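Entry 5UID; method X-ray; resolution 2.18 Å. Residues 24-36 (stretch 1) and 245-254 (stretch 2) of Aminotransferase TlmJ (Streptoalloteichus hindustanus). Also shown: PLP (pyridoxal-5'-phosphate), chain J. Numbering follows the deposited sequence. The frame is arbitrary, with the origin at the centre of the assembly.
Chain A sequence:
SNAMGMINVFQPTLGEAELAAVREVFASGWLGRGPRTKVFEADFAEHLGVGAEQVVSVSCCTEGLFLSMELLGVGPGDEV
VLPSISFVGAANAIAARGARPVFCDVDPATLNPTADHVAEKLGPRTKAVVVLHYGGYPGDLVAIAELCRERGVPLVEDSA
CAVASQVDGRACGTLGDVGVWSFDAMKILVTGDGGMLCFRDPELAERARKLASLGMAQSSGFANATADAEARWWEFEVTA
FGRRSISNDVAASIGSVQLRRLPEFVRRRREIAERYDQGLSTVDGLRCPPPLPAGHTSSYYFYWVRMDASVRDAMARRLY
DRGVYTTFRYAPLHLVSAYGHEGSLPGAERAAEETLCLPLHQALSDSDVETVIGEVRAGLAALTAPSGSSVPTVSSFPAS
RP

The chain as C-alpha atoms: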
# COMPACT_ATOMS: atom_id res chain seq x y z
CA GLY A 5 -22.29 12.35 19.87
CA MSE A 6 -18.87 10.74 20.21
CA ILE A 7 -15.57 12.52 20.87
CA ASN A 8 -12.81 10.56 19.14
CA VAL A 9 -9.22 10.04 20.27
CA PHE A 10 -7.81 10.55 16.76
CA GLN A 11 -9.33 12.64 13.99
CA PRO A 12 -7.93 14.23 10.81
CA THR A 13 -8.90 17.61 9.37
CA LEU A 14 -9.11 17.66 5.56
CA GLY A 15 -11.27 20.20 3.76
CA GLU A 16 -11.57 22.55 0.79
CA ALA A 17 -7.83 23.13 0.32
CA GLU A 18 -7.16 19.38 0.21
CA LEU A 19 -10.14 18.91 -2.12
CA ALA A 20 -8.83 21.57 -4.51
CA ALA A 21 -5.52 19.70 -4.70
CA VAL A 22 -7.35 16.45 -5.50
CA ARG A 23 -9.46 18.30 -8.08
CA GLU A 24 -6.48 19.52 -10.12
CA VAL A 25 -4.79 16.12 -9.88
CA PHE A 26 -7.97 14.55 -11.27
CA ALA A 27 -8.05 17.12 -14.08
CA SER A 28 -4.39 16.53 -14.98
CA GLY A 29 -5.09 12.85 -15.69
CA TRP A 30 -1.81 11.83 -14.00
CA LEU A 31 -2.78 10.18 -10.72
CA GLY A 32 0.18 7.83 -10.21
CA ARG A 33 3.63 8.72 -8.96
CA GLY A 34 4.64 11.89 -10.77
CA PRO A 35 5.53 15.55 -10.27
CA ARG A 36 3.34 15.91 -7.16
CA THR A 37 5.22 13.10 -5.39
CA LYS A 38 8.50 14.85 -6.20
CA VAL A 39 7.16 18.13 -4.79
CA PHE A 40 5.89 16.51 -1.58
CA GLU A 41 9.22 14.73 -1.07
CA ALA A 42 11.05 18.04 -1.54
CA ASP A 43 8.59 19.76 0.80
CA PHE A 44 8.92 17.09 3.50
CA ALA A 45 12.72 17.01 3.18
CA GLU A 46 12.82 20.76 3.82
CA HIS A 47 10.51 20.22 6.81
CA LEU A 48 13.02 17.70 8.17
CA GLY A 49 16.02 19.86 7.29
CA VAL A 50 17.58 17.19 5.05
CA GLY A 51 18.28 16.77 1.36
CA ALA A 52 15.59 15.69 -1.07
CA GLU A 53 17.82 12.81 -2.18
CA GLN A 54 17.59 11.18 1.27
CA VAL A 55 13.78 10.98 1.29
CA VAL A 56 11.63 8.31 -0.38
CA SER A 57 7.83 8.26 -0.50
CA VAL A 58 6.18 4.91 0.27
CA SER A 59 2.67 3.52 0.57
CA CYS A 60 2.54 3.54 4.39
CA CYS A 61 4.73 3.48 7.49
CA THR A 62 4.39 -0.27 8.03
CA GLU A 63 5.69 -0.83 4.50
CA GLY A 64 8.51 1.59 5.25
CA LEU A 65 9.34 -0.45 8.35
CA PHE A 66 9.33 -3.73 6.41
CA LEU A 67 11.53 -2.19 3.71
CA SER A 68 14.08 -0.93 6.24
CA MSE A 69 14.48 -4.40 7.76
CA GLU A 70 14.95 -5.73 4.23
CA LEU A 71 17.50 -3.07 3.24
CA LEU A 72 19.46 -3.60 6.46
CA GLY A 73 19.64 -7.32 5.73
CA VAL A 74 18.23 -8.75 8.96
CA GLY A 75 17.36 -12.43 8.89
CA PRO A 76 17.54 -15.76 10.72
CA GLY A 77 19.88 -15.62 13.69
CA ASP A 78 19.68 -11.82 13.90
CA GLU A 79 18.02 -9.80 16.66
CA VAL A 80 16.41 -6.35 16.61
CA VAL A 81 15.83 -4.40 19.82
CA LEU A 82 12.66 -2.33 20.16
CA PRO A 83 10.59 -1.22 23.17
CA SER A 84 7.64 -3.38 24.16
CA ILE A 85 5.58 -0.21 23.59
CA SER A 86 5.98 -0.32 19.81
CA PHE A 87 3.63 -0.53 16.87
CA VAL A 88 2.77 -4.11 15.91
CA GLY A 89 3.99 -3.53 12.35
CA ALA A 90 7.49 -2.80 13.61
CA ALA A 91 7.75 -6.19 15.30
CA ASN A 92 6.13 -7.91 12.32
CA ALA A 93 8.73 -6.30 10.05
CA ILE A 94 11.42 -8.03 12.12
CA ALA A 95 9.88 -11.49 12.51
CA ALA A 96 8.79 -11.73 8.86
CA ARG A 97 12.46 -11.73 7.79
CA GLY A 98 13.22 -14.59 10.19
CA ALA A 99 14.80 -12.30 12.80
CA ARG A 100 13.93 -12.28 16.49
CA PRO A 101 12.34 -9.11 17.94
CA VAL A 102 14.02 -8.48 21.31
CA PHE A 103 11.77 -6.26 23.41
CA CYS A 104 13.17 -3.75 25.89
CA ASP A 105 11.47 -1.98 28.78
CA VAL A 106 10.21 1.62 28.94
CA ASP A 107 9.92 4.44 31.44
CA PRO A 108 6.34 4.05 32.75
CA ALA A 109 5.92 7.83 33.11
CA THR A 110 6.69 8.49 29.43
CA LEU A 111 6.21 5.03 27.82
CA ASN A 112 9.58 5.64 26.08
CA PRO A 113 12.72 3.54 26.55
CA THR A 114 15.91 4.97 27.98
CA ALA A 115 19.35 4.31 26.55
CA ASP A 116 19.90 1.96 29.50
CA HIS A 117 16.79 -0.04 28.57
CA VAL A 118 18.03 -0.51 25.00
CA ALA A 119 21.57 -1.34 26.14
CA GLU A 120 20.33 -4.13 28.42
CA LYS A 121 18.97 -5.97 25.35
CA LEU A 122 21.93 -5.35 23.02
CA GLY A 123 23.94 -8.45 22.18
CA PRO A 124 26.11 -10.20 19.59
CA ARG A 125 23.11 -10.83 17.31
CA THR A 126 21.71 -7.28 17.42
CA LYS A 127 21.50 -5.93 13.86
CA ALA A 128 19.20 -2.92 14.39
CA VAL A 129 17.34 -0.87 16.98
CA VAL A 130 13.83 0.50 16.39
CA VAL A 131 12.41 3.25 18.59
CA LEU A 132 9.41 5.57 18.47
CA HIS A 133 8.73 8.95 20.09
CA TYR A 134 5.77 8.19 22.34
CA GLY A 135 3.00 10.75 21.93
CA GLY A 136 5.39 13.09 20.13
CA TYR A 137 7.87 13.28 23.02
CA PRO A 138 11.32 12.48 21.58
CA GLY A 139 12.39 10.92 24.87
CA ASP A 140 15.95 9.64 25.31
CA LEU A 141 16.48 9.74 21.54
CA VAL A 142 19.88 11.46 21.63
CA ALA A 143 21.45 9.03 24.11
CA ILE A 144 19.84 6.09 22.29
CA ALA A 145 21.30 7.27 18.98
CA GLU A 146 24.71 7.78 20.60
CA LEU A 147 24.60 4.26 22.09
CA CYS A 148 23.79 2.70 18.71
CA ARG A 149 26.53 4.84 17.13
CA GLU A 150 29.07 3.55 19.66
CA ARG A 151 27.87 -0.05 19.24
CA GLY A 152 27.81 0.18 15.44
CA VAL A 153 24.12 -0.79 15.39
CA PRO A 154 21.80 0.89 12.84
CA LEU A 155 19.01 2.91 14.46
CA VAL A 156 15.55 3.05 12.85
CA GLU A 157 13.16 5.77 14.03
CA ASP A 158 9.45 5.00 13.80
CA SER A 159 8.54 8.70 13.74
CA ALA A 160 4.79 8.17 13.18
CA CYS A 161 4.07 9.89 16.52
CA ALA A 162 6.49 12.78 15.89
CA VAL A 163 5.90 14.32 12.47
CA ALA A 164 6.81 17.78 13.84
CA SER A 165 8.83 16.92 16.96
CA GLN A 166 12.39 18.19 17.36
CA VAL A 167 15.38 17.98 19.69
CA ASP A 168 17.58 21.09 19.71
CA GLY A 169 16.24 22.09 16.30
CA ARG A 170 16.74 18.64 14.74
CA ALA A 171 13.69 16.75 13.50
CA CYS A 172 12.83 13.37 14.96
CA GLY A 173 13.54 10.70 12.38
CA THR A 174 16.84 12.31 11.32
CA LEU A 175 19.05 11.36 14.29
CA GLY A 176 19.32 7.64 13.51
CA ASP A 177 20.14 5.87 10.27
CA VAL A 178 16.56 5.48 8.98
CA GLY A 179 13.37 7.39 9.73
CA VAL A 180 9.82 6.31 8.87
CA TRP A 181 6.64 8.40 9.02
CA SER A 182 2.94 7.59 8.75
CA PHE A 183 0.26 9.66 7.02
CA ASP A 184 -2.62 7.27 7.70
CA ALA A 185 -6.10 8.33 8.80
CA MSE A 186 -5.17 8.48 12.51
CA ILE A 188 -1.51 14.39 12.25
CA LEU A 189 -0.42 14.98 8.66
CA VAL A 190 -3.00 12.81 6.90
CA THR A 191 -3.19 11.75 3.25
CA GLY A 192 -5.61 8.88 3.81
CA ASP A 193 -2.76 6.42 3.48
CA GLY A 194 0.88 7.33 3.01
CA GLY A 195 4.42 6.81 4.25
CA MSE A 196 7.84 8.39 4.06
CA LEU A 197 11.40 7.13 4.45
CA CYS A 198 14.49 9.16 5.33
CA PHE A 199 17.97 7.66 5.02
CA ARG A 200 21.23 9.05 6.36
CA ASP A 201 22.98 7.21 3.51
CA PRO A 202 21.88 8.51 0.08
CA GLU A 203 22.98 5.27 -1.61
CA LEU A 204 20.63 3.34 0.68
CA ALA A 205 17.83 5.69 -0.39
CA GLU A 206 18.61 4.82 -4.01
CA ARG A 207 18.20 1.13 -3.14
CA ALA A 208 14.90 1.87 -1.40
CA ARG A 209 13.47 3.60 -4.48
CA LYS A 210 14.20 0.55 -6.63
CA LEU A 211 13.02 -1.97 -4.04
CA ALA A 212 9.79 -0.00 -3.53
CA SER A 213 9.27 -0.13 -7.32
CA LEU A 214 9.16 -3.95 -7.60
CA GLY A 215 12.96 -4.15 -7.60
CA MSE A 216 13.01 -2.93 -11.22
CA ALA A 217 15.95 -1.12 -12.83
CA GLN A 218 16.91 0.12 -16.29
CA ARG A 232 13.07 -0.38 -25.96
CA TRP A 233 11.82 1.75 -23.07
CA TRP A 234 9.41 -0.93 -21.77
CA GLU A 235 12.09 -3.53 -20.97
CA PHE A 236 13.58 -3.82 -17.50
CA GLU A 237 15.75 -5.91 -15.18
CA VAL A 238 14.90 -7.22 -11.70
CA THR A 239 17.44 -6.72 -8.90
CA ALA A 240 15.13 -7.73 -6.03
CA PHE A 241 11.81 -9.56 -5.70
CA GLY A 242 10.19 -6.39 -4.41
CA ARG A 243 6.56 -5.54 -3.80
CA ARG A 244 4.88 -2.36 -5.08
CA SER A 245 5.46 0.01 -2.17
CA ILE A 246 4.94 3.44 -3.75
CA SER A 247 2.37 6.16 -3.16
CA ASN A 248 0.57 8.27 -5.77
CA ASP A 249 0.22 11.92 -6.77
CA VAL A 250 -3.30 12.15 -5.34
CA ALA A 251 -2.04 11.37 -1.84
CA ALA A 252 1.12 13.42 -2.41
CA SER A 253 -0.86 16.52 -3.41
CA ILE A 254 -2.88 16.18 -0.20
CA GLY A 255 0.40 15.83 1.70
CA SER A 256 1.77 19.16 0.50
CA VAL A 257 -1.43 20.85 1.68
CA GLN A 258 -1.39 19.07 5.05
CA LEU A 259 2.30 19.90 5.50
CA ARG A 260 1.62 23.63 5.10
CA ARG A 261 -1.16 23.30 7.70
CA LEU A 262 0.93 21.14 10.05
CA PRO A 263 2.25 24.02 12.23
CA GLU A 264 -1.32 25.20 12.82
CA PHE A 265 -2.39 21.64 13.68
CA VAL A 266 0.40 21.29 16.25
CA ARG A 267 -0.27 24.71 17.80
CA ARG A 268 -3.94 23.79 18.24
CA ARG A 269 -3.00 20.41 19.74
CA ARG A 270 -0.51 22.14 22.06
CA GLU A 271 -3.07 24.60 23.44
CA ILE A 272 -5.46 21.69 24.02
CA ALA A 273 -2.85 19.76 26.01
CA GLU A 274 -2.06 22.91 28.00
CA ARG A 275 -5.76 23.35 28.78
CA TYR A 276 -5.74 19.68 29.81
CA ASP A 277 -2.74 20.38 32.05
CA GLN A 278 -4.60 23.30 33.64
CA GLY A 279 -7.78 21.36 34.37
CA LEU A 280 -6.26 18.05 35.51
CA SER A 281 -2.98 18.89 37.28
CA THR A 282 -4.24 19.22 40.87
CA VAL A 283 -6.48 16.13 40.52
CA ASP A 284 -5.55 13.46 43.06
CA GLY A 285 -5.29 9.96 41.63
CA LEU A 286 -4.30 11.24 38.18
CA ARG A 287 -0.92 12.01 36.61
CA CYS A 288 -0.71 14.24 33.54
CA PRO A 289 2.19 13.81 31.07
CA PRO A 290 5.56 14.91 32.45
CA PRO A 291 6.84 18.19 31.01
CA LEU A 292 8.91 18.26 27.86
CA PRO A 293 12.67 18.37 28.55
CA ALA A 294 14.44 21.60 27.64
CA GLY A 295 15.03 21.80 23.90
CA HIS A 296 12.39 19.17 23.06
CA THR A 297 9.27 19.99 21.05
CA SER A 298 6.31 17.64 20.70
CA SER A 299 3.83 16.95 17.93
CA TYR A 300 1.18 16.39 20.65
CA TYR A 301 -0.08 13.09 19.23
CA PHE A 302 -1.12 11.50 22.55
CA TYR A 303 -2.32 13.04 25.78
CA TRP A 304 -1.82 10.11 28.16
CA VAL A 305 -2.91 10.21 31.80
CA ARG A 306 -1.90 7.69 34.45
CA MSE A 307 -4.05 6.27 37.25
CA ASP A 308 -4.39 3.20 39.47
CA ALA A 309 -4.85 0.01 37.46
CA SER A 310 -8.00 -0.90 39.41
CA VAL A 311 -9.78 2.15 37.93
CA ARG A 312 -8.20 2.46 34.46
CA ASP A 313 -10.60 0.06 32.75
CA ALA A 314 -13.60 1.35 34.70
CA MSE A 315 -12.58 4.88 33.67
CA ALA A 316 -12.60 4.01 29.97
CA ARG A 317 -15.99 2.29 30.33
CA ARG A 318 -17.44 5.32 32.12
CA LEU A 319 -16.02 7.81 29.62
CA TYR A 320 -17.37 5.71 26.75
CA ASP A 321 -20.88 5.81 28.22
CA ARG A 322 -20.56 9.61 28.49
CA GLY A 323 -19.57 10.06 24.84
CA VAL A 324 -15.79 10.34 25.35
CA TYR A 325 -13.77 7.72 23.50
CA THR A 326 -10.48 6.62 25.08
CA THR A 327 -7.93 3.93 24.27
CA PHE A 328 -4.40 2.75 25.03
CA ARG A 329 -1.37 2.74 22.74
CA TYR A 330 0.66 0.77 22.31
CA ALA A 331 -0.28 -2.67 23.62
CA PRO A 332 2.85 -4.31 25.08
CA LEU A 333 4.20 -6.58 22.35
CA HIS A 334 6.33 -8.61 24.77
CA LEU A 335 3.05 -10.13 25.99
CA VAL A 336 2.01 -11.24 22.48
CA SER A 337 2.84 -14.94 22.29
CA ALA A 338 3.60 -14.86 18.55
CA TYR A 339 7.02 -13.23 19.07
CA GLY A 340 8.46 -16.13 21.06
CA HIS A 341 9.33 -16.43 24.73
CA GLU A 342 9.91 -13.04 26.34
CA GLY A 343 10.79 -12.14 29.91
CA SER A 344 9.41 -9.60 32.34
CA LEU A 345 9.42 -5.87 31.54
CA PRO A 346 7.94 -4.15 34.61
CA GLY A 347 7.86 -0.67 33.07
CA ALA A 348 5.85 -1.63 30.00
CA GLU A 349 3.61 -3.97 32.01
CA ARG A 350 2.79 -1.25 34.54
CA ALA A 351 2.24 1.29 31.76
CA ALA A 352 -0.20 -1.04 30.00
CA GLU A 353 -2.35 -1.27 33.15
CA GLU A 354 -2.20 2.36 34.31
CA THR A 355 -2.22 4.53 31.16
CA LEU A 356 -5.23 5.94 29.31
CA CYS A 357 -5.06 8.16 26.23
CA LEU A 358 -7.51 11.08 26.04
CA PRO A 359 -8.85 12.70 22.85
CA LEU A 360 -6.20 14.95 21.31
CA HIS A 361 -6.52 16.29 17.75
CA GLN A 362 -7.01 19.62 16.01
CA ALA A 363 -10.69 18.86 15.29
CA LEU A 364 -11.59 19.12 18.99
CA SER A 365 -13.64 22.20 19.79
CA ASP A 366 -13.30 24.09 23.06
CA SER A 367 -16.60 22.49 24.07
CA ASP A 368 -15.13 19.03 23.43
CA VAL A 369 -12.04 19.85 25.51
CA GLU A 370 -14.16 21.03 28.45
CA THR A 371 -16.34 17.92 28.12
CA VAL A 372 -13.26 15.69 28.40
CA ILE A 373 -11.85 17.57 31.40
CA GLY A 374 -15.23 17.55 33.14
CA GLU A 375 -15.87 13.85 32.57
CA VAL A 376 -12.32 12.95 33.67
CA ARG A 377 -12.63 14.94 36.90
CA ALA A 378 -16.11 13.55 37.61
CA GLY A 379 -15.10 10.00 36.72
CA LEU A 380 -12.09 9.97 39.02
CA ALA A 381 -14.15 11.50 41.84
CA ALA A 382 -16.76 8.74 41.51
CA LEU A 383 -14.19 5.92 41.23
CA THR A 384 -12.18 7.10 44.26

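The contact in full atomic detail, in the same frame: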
# COMPACT_ATOMS: atom_id res chain seq x y z
N GLU A 24 -7.40 19.25 -9.02
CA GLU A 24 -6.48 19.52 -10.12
C GLU A 24 -5.65 18.30 -10.48
O GLU A 24 -5.24 18.17 -11.64
CB GLU A 24 -5.58 20.72 -9.77
CG GLU A 24 -4.62 20.51 -8.62
CD GLU A 24 -3.84 21.78 -8.30
OE1 GLU A 24 -4.44 22.87 -8.31
OE2 GLU A 24 -2.62 21.68 -8.05
N VAL A 25 -5.41 17.39 -9.53
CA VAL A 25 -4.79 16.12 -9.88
C VAL A 25 -5.72 15.30 -10.77
O VAL A 25 -5.28 14.71 -11.77
CB VAL A 25 -4.38 15.35 -8.61
CG1 VAL A 25 -3.86 13.97 -8.97
CG2 VAL A 25 -3.33 16.12 -7.84
N PHE A 26 -7.01 15.25 -10.42
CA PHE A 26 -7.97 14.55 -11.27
C PHE A 26 -8.00 15.14 -12.67
O PHE A 26 -8.04 14.40 -13.67
CB PHE A 26 -9.37 14.61 -10.65
CG PHE A 26 -9.58 13.67 -9.49
CD1 PHE A 26 -8.55 12.85 -9.05
CD2 PHE A 26 -10.80 13.61 -8.84
CE1 PHE A 26 -8.75 11.99 -7.99
CE2 PHE A 26 -11.00 12.75 -7.78
CZ PHE A 26 -9.97 11.94 -7.35
N ALA A 27 -7.99 16.47 -12.77
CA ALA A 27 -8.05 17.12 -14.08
C ALA A 27 -6.79 16.87 -14.90
O ALA A 27 -6.87 16.79 -16.13
CB ALA A 27 -8.29 18.62 -13.91
N SER A 28 -5.63 16.74 -14.25
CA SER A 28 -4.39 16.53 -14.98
C SER A 28 -4.33 15.15 -15.64
O SER A 28 -3.56 14.97 -16.59
CB SER A 28 -3.19 16.68 -14.04
OG SER A 28 -3.04 15.52 -13.24
N GLY A 29 -5.12 14.19 -15.16
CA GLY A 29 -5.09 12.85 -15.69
C GLY A 29 -3.89 12.02 -15.29
O GLY A 29 -3.80 10.86 -15.72
N TRP A 30 -2.98 12.56 -14.49
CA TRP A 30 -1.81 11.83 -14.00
C TRP A 30 -1.98 11.63 -12.50
O TRP A 30 -1.65 12.52 -11.71
CB TRP A 30 -0.51 12.56 -14.33
CG TRP A 30 0.71 11.71 -14.12
CD1 TRP A 30 1.41 11.54 -12.96
CD2 TRP A 30 1.36 10.89 -15.11
NE1 TRP A 30 2.46 10.68 -13.16
CE2 TRP A 30 2.45 10.26 -14.47
CE3 TRP A 30 1.13 10.63 -16.46
CZ2 TRP A 30 3.31 9.40 -15.14
CZ3 TRP A 30 1.98 9.77 -17.13
CH2 TRP A 30 3.06 9.16 -16.47
N LEU A 31 -2.49 10.46 -12.11
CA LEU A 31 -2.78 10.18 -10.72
C LEU A 31 -1.70 9.36 -10.03
O LEU A 31 -1.60 9.41 -8.80
CB LEU A 31 -4.13 9.47 -10.59
CG LEU A 31 -5.41 10.32 -10.62
CD1 LEU A 31 -5.57 11.11 -11.91
CD2 LEU A 31 -6.64 9.45 -10.38
N GLY A 32 -0.89 8.61 -10.78
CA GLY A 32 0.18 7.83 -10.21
C GLY A 32 1.34 8.69 -9.78
O GLY A 32 1.29 9.92 -9.80
N ARG A 33 2.42 8.02 -9.37
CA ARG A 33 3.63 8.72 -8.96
C ARG A 33 4.13 9.62 -10.08
O ARG A 33 4.43 9.16 -11.18
CB ARG A 33 4.72 7.71 -8.57
CG ARG A 33 5.08 7.75 -7.10
CD ARG A 33 6.27 6.84 -6.78
NE ARG A 33 7.52 7.35 -7.34
CZ ARG A 33 8.17 6.79 -8.36
NH1 ARG A 33 7.69 5.71 -8.95
NH2 ARG A 33 9.30 7.33 -8.80
N GLY A 34 4.20 10.92 -9.80
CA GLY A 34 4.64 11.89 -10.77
C GLY A 34 5.21 13.15 -10.15
O GLY A 34 5.88 13.11 -9.11
N PRO A 35 4.95 14.30 -10.78
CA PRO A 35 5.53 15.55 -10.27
C PRO A 35 5.05 15.93 -8.88
O PRO A 35 5.80 16.58 -8.13
CB PRO A 35 5.10 16.59 -11.32
CG PRO A 35 3.90 15.99 -11.98
CD PRO A 35 4.15 14.50 -11.99
N ARG A 36 3.83 15.55 -8.49
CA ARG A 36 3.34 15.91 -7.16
C ARG A 36 4.06 15.13 -6.07
O ARG A 36 4.29 15.65 -4.98
CB ARG A 36 1.83 15.69 -7.07
CG ARG A 36 1.05 16.29 -8.22
CD ARG A 36 1.29 17.79 -8.33
NE ARG A 36 0.41 18.56 -7.46
CZ ARG A 36 -0.73 19.12 -7.85
NH1 ARG A 36 -1.13 19.01 -9.11
NH2 ARG A 36 -1.47 19.80 -6.98
N SER A 245 5.51 -0.67 -3.46
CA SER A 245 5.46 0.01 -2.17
C SER A 245 5.43 1.53 -2.32
O SER A 245 5.87 2.26 -1.43
CB SER A 245 6.66 -0.41 -1.32
OG SER A 245 6.78 -1.82 -1.27
N ILE A 246 4.92 2.02 -3.45
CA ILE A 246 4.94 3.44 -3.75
C ILE A 246 3.60 4.06 -3.40
O ILE A 246 2.60 3.37 -3.19
CB ILE A 246 5.29 3.69 -5.24
CG1 ILE A 246 4.25 3.01 -6.14
CG2 ILE A 246 6.69 3.20 -5.55
CD1 ILE A 246 4.41 3.34 -7.61
N SER A 247 3.59 5.38 -3.31
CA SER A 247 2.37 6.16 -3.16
C SER A 247 1.98 6.73 -4.52
O SER A 247 2.51 6.33 -5.56
CB SER A 247 2.57 7.25 -2.10
OG SER A 247 1.34 7.84 -1.74
N ASN A 248 1.04 7.68 -4.53
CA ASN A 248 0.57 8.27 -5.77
C ASN A 248 0.45 9.78 -5.62
O ASN A 248 0.54 10.33 -4.52
CB ASN A 248 -0.77 7.65 -6.21
CG ASN A 248 -1.85 7.80 -5.15
OD1 ASN A 248 -2.34 8.90 -4.90
ND2 ASN A 248 -2.25 6.69 -4.55
N ASP A 249 0.26 10.46 -6.76
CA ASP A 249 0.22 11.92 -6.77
C ASP A 249 -1.05 12.48 -6.14
O ASP A 249 -1.07 13.65 -5.76
CB ASP A 249 0.36 12.45 -8.19
CG ASP A 249 1.81 12.69 -8.59
OD1 ASP A 249 2.72 12.19 -7.88
OD2 ASP A 249 2.05 13.40 -9.59
N VAL A 250 -2.11 11.68 -6.04
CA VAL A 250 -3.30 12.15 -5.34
C VAL A 250 -3.00 12.32 -3.85
O VAL A 250 -3.25 13.37 -3.26
CB VAL A 250 -4.48 11.20 -5.57
CG1 VAL A 250 -5.77 11.82 -5.07
CG2 VAL A 250 -4.59 10.86 -7.05
N ALA A 251 -2.42 11.28 -3.24
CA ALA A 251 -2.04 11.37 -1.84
C ALA A 251 -0.94 12.40 -1.63
O ALA A 251 -0.95 13.14 -0.64
CB ALA A 251 -1.59 10.00 -1.33
N ALA A 252 0.02 12.48 -2.56
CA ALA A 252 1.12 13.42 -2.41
C ALA A 252 0.63 14.87 -2.46
O ALA A 252 1.11 15.72 -1.70
CB ALA A 252 2.17 13.18 -3.50
N SER A 253 -0.34 15.16 -3.33
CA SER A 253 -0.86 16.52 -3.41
C SER A 253 -1.60 16.90 -2.13
O SER A 253 -1.54 18.06 -1.69
CB SER A 253 -1.78 16.68 -4.62
OG SER A 253 -3.00 15.99 -4.44
N ILE A 254 -2.30 15.95 -1.52
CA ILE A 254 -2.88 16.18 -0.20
C ILE A 254 -1.78 16.43 0.82
O ILE A 254 -1.92 17.28 1.71
CB ILE A 254 -3.77 14.99 0.20
CG1 ILE A 254 -4.94 14.85 -0.78
CG2 ILE A 254 -4.29 15.15 1.62
CD1 ILE A 254 -5.85 13.68 -0.46
N1 PLP J . -6.52 8.69 -3.42
C2 PLP J . -6.43 9.31 -2.19
C2A PLP J . -6.98 10.69 -2.00
C3 PLP J . -5.82 8.66 -1.12
O3 PLP J . -5.74 9.29 0.09
C4 PLP J . -5.29 7.38 -1.27
C4A PLP J . -4.16 7.03 -0.35
O4A PLP J . -3.03 6.77 -0.77
C5 PLP J . -5.39 6.76 -2.52
C6 PLP J . -6.01 7.42 -3.58
C5A PLP J . -4.85 5.37 -2.77
O4P PLP J . -5.19 4.50 -1.70
O HOH W 1 0.13 14.58 -11.06
O HOH W 2 2.51 17.76 -3.79

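The contact centres on Asp 249, the first residue of the helix in the second stretch, whose carboxylate is buried against the turn that leads into the helix beginning at Pro 35. Gly 34 N donates to Asp 249 OD1 at 2.7 Å, and Arg 36 N donates to Asp 249 OD2 at 3.0 Å. The two carboxylate oxygens thus take up two backbone NH groups at the start of that helix, where no preceding turn supplies carbonyl acceptors. Between them lies Pro 35, which has no NH to offer and so costs nothing by lacking a partner. Aspartate suits this place because its CA-to-CB bond points toward the other stretch and, with chi1 at -90°, the short side chain presents two acceptors at once. A water bridges the two stretches, its oxygen donating to Asp 249 OD2 at 2.7 Å and to Trp 30 O at 2.8 Å.

The backbone of Asp 249 also takes part. Asp 249 N donates to Leu 31 O at 3.0 Å and, weakly, to Gly 32 O at 3.3 Å, tying the start of the second helix to the loop. Just before it, Asn 248 occupies the N-cap position: Asn 248 OD1 accepts from Ala 251 N at 2.9 Å, a role that its short amide side chain fills well.

Glycine at 34 is well matched to its site. An ideal CB on Gly 34 would lie 2.8 Å from Asp 249 OD2 and 2.4 Å from Pro 35 CD, clashing with both. The loop is braced from within by Trp 30 NE1, which donates to Arg 33 O at 3.2 Å, while the edge of the indole ring faces Asp 249 OD2.

Arg 33 and Arg 36 add further contacts. Arg 33 CG lies 3.3 Å from Ser 247 O, and Arg 33 CD packs 3.6 Å from Ile 246 CB. Arg 36 NH2 lies 3.9 Å from Ser 253 CB; the same NH2 forms a very short salt bridge, 2.4 Å, with Glu 24 OE2. Ala 252 places its CB 3.6 Å from Arg 36 O, a small methyl beside the backbone.

Farther along, apolar side chains close the contact. Val 250 CG2 lies 3.7 Å from both Val 25 CG1 and Leu 31 CG, while Val 250 CG1 meets Phe 26 CE1 at 4.2 Å. These side chains carry no polar atoms, so burying them costs no hydrogen bonds of their own. Val 250 CG1 also touches the cofactor, 3.5 Å from PLP C2A, so this packing extends to the PLP expected of an aminotransferase.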